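Local coordinates for major capsid protein (Paramecium bursaria Chlorella virus 1, PDB 5TIP) that self-assembles as trimers into the large icosahedral, pseudo T=169 capsid of this chlorella virus and carries N-linked glycans, at the interface of chains A and B. Sequence-based numbering; all coordinates share one arbitrary frame. Chains: chain A/B, Major capsid protein.

Contact 1: the interface of chains A and B. Residues chain A 123, 126-127, 130; chain B 305, 344-346.
B:Val345 pushes its two methyl groups against one side of helix 122-132 of chain A, at a subunit boundary within the trimer of this NCLDV major capsid protein, a family built on double jelly-roll subunits. CG1 sits between the backbone N and the carbonyl carbon (chi1 67°) and points to the start of the helix, where it lies 3.5 Å from CB of A:Asp123. CG2 takes the other direction, toward the aliphatic part of A:Arg130, with CD 3.7 Å away, and also touches CB of A:Asn127 and CD2 of A:Tyr126. A beta-branched residue suits this place because its two short arms reach successive turns of the helix at once.

Beside the valine, A:Tyr126 turns its CE2 edge onto a face of B:Tyr305, offset toward the rim; the rings are edge-to-face, their planes 78° apart. CG of A:Arg130 lies over a face of the A:Tyr126 ring, so the arginine's own helix supports its stem. Its chain then bends at chi3 (66°) and carries the guanidinium across B:Tyr305, whose CD1 lies over one guanidinium face, with the two planes inclined to each other.

At the rim, NH1 of A:Arg130 donates to the backbone carbonyl O of B:Thr346 at 2.7 Å. The bond is bent, and the donor is tilted out of the carbonyl plane. NH2 makes at most a weak hydrogen bond to the carbonyl O of B:Tyr305, 3.3 Å away, a group that NE also reaches through water 3. A long side chain with several N-H groups can thus serve two separate loop segments. A:Asn127 works through water on both ends of its amide: ND2 is 2.9 Å from water 1, which meets O of B:Gly344, while OD1 is 3.1 Å from water 2, which meets N of B:Thr346. An amide, able to donate and accept, matches the backbone polar groups on either side of the valine.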
loop_
_atom_site.group_PDB
_atom_site.type_symbol
_atom_site.label_atom_id
_atom_site.label_comp_id
_atom_site.label_asym_id
_atom_site.label_seq_id
_atom_site.Cartn_x
_atom_site.Cartn_y
_atom_site.Cartn_z
ATOM N N ASP A 123 5.129 0.334 3.525
ATOM C CA ASP A 123 5.844 1.298 4.357
ATOM C C ASP A 123 5.387 1.244 5.809
ATOM O O ASP A 123 6.174 1.543 6.714
ATOM C CB ASP A 123 5.651 2.708 3.802
ATOM C CG ASP A 123 6.436 2.943 2.532
ATOM O OD1 ASP A 123 7.228 2.060 2.141
ATOM O OD2 ASP A 123 6.245 4.009 1.916
ATOM N N TYR A 126 7.601 -1.192 7.444
ATOM C CA TYR A 126 8.944 -0.667 7.667
ATOM C C TYR A 126 8.961 0.359 8.792
ATOM O O TYR A 126 9.918 0.412 9.577
ATOM C CB TYR A 126 9.497 -0.052 6.380
ATOM C CG TYR A 126 10.864 0.585 6.559
ATOM C CD1 TYR A 126 11.961 -0.179 6.899
ATOM C CD2 TYR A 126 11.062 1.942 6.358
ATOM C CE1 TYR A 126 13.214 0.382 7.068
ATOM C CE2 TYR A 126 12.320 2.515 6.517
ATOM C CZ TYR A 126 13.387 1.726 6.872
ATOM O OH TYR A 126 14.638 2.280 7.035
ATOM N N ASN A 127 7.917 1.196 8.880
ATOM C CA ASN A 127 7.826 2.127 10.004
ATOM C C ASN A 127 7.733 1.393 11.334
ATOM O O ASN A 127 8.249 1.873 12.348
ATOM C CB ASN A 127 6.617 3.051 9.828
ATOM C CG ASN A 127 6.598 4.195 10.836
ATOM O OD1 ASN A 127 7.640 4.748 11.174
ATOM N ND2 ASN A 127 5.405 4.545 11.324
ATOM N N ARG A 130 11.219 0.543 12.284
ATOM C CA ARG A 130 11.869 1.727 12.836
ATOM C C ARG A 130 11.512 1.905 14.305
ATOM O O ARG A 130 12.345 2.339 15.107
ATOM C CB ARG A 130 11.471 2.977 12.051
ATOM C CG ARG A 130 11.935 3.028 10.612
ATOM C CD ARG A 130 11.404 4.293 9.958
ATOM N NE ARG A 130 11.983 5.495 10.550
ATOM C CZ ARG A 130 11.397 6.688 10.538
ATOM N NH1 ARG A 130 10.205 6.838 9.980
ATOM N NH2 ARG A 130 11.995 7.732 11.099
ATOM N N TYR B 305 15.898 8.354 7.108
ATOM C CA TYR B 305 15.062 7.836 8.179
ATOM C C TYR B 305 15.797 7.781 9.508
ATOM O O TYR B 305 15.224 7.331 10.506
ATOM C CB TYR B 305 14.527 6.445 7.817
ATOM C CG TYR B 305 13.577 6.452 6.642
ATOM C CD1 TYR B 305 12.308 6.999 6.758
ATOM C CD2 TYR B 305 13.946 5.909 5.419
ATOM C CE1 TYR B 305 11.433 7.013 5.690
ATOM C CE2 TYR B 305 13.076 5.915 4.345
ATOM C CZ TYR B 305 11.820 6.469 4.487
ATOM O OH TYR B 305 10.944 6.482 3.425
ATOM N N GLY B 344 1.881 4.972 6.951
ATOM C CA GLY B 344 2.981 4.891 6.010
ATOM C C GLY B 344 4.314 4.924 6.726
ATOM O O GLY B 344 4.472 4.300 7.779
ATOM N N VAL B 345 5.282 5.648 6.172
ATOM C CA VAL B 345 6.558 5.887 6.837
ATOM C C VAL B 345 6.994 7.310 6.518
ATOM O O VAL B 345 6.890 7.759 5.371
ATOM C CB VAL B 345 7.638 4.859 6.435
ATOM C CG1 VAL B 345 8.043 5.010 4.976
ATOM C CG2 VAL B 345 8.850 4.980 7.346
ATOM N N THR B 346 7.444 8.032 7.538
ATOM C CA THR B 346 7.808 9.427 7.398
ATOM C C THR B 346 9.297 9.597 7.652
ATOM O O THR B 346 9.798 9.141 8.690
ATOM C CB THR B 346 7.007 10.305 8.372
ATOM O OG1 THR B 346 5.617 10.249 8.031
ATOM C CG2 THR B 346 7.477 11.747 8.300
HETATM O O HOH W 1 3.137 3.635 9.850
HETATM O O HOH W 2 6.870 7.625 10.320
HETATM O O HOH W 3 14.584 4.782 11.952
#

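Contact 2: the interface of chains A and B. Residues chain A 21, 23-24, 26; chain B 34, 65, 210, 214, 218.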
loop_
_atom_site.group_PDB
_atom_site.type_symbol
_atom_site.label_atom_id
_atom_site.label_comp_id
_atom_site.label_asym_id
_atom_site.label_seq_id
_atom_site.Cartn_x
_atom_site.Cartn_y
_atom_site.Cartn_z
ATOM N N PRO A 21 -30.098 7.713 -12.029
ATOM C CA PRO A 21 -28.966 7.706 -11.099
ATOM C C PRO A 21 -29.436 7.663 -9.655
ATOM O O PRO A 21 -30.469 8.232 -9.295
ATOM C CB PRO A 21 -28.243 9.017 -11.413
ATOM C CG PRO A 21 -28.586 9.279 -12.825
ATOM C CD PRO A 21 -30.012 8.834 -12.978
ATOM N N ILE A 23 -26.678 7.754 -7.138
ATOM C CA ILE A 23 -25.587 8.490 -6.526
ATOM C C ILE A 23 -24.987 9.424 -7.570
ATOM O O ILE A 23 -25.321 9.375 -8.755
ATOM C CB ILE A 23 -24.504 7.548 -5.964
ATOM C CG1 ILE A 23 -23.801 6.813 -7.110
ATOM C CG2 ILE A 23 -25.108 6.550 -5.014
ATOM C CD1 ILE A 23 -22.579 6.029 -6.686
ATOM N N THR A 24 -24.087 10.286 -7.108
ATOM C CA THR A 24 -23.268 11.123 -7.971
ATOM C C THR A 24 -21.878 11.211 -7.362
ATOM O O THR A 24 -21.722 11.211 -6.139
ATOM C CB THR A 24 -23.866 12.527 -8.158
ATOM O OG1 THR A 24 -22.968 13.346 -8.922
ATOM C CG2 THR A 24 -24.132 13.176 -6.809
ATOM N N PHE A 26 -19.710 13.735 -7.837
ATOM C CA PHE A 26 -19.193 15.099 -7.813
ATOM C C PHE A 26 -19.897 15.979 -6.786
ATOM O O PHE A 26 -19.861 17.208 -6.899
ATOM C CB PHE A 26 -19.289 15.726 -9.205
ATOM C CG PHE A 26 -18.729 14.861 -10.297
ATOM C CD1 PHE A 26 -17.361 14.727 -10.457
ATOM C CD2 PHE A 26 -19.569 14.189 -11.167
ATOM C CE1 PHE A 26 -16.841 13.933 -11.460
ATOM C CE2 PHE A 26 -19.054 13.395 -12.173
ATOM C CZ PHE A 26 -17.687 13.266 -12.319
ATOM N N THR B 34 -24.608 9.395 -12.140
ATOM C CA THR B 34 -24.955 10.330 -13.200
ATOM C C THR B 34 -23.937 10.240 -14.328
ATOM O O THR B 34 -22.728 10.175 -14.090
ATOM C CB THR B 34 -25.013 11.761 -12.662
ATOM O OG1 THR B 34 -23.766 12.092 -12.039
ATOM C CG2 THR B 34 -26.134 11.908 -11.648
ATOM N N LEU B 65 -17.433 21.109 -14.573
ATOM C CA LEU B 65 -16.649 21.018 -13.351
ATOM C C LEU B 65 -15.186 20.826 -13.718
ATOM O O LEU B 65 -14.855 20.453 -14.845
ATOM C CB LEU B 65 -17.114 19.856 -12.461
ATOM C CG LEU B 65 -18.604 19.506 -12.450
ATOM C CD1 LEU B 65 -18.826 18.204 -11.712
ATOM C CD2 LEU B 65 -19.426 20.615 -11.820
ATOM N N LEU B 210 -21.140 17.245 -17.867
ATOM C CA LEU B 210 -22.305 16.673 -17.210
ATOM C C LEU B 210 -23.486 16.555 -18.167
ATOM O O LEU B 210 -23.569 17.243 -19.186
ATOM C CB LEU B 210 -22.702 17.516 -15.995
ATOM C CG LEU B 210 -21.658 17.610 -14.881
ATOM C CD1 LEU B 210 -22.097 18.599 -13.811
ATOM C CD2 LEU B 210 -21.396 16.241 -14.276
ATOM N N GLU B 214 -28.323 17.072 -14.510
ATOM C CA GLU B 214 -27.372 17.493 -13.490
ATOM C C GLU B 214 -26.731 18.825 -13.856
ATOM O O GLU B 214 -26.283 19.559 -12.969
ATOM C CB GLU B 214 -26.308 16.413 -13.299
ATOM C CG GLU B 214 -25.552 16.495 -11.989
ATOM C CD GLU B 214 -24.496 15.417 -11.868
ATOM O OE1 GLU B 214 -24.095 14.853 -12.911
ATOM O OE2 GLU B 214 -24.069 15.129 -10.731
ATOM N N PHE B 218 -26.671 22.067 -11.134
ATOM C CA PHE B 218 -25.474 22.787 -10.714
ATOM C C PHE B 218 -25.566 24.276 -11.017
ATOM O O PHE B 218 -25.010 25.092 -10.274
ATOM C CB PHE B 218 -24.241 22.179 -11.379
ATOM C CG PHE B 218 -23.611 21.080 -10.580
ATOM C CD1 PHE B 218 -22.637 21.360 -9.636
ATOM C CD2 PHE B 218 -23.998 19.765 -10.767
ATOM C CE1 PHE B 218 -22.058 20.346 -8.895
ATOM C CE2 PHE B 218 -23.423 18.747 -10.032
ATOM C CZ PHE B 218 -22.451 19.037 -9.095
#
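Among the polar contacts, A:Thr24 gives its hydroxyl OG1 to the carboxylate OE2 of B:Glu214 at 2.8 Å, meeting that oxygen nearly in line with its C-O bond. The glutamate chain runs extended beyond CG, which carries the carboxylate from helix 212-220 out to the neighbour's loop. Its other oxygen, OE1, accepts the hydroxyl OG1 of B:Thr34 at 2.9 Å, from above the carboxylate plane. One acidic group therefore joins threonines of both chains, and the bond within chain B would limit its rotation. Threonine suits position 34 of chain B, with a hydroxyl for the acid and a methyl for packing on A:Pro21; A:Thr24 contributes through its hydroxyl, OG1 being anti to the backbone N (chi1 175°). The two threonine hydroxyls are 3.5 Å apart, OG1 to OG1, at best a weak hydrogen bond.

The apolar contacts lie to either side. CG2 of B:Thr34 meets CB of A:Pro21 at 3.6 Å, the two side chains crossing at about a right angle; the rigid proline offers a firm apolar surface. A:Phe26 lays CB and CG against CD1 of B:Leu65, 3.6 Å from CB, while its CD2 side borders CD2 of B:Leu210. Leucine methyls from strands 65-76 and 200-210 border the aromatic group, apolar against apolar. The backbone O of A:Phe26 comes to the edge of the B:Phe218 ring, in its plane.

The site fastens the N-terminal segment of one subunit onto its neighbour and so presumably contributes to holding the trimer together.

The C-alpha centres of contact 1 and contact 2 are about 39 Å apart, and the two share no residues. Both join the same pair of chains, yet in different ways: contact 1 sets a helix in the body of chain A against loops of chain B, whereas contact 2 lays an extended N-terminal stretch of chain A over a loop, strand ends and a helix of chain B. Because the interface is not an exact two-fold, each subunit brings different surfaces to its two neighbours. Repeated around the three-subunit assembly, such body packing and arm contacts, each arm reaching a neighbour, would probably stabilise the trimer from which the capsid is built.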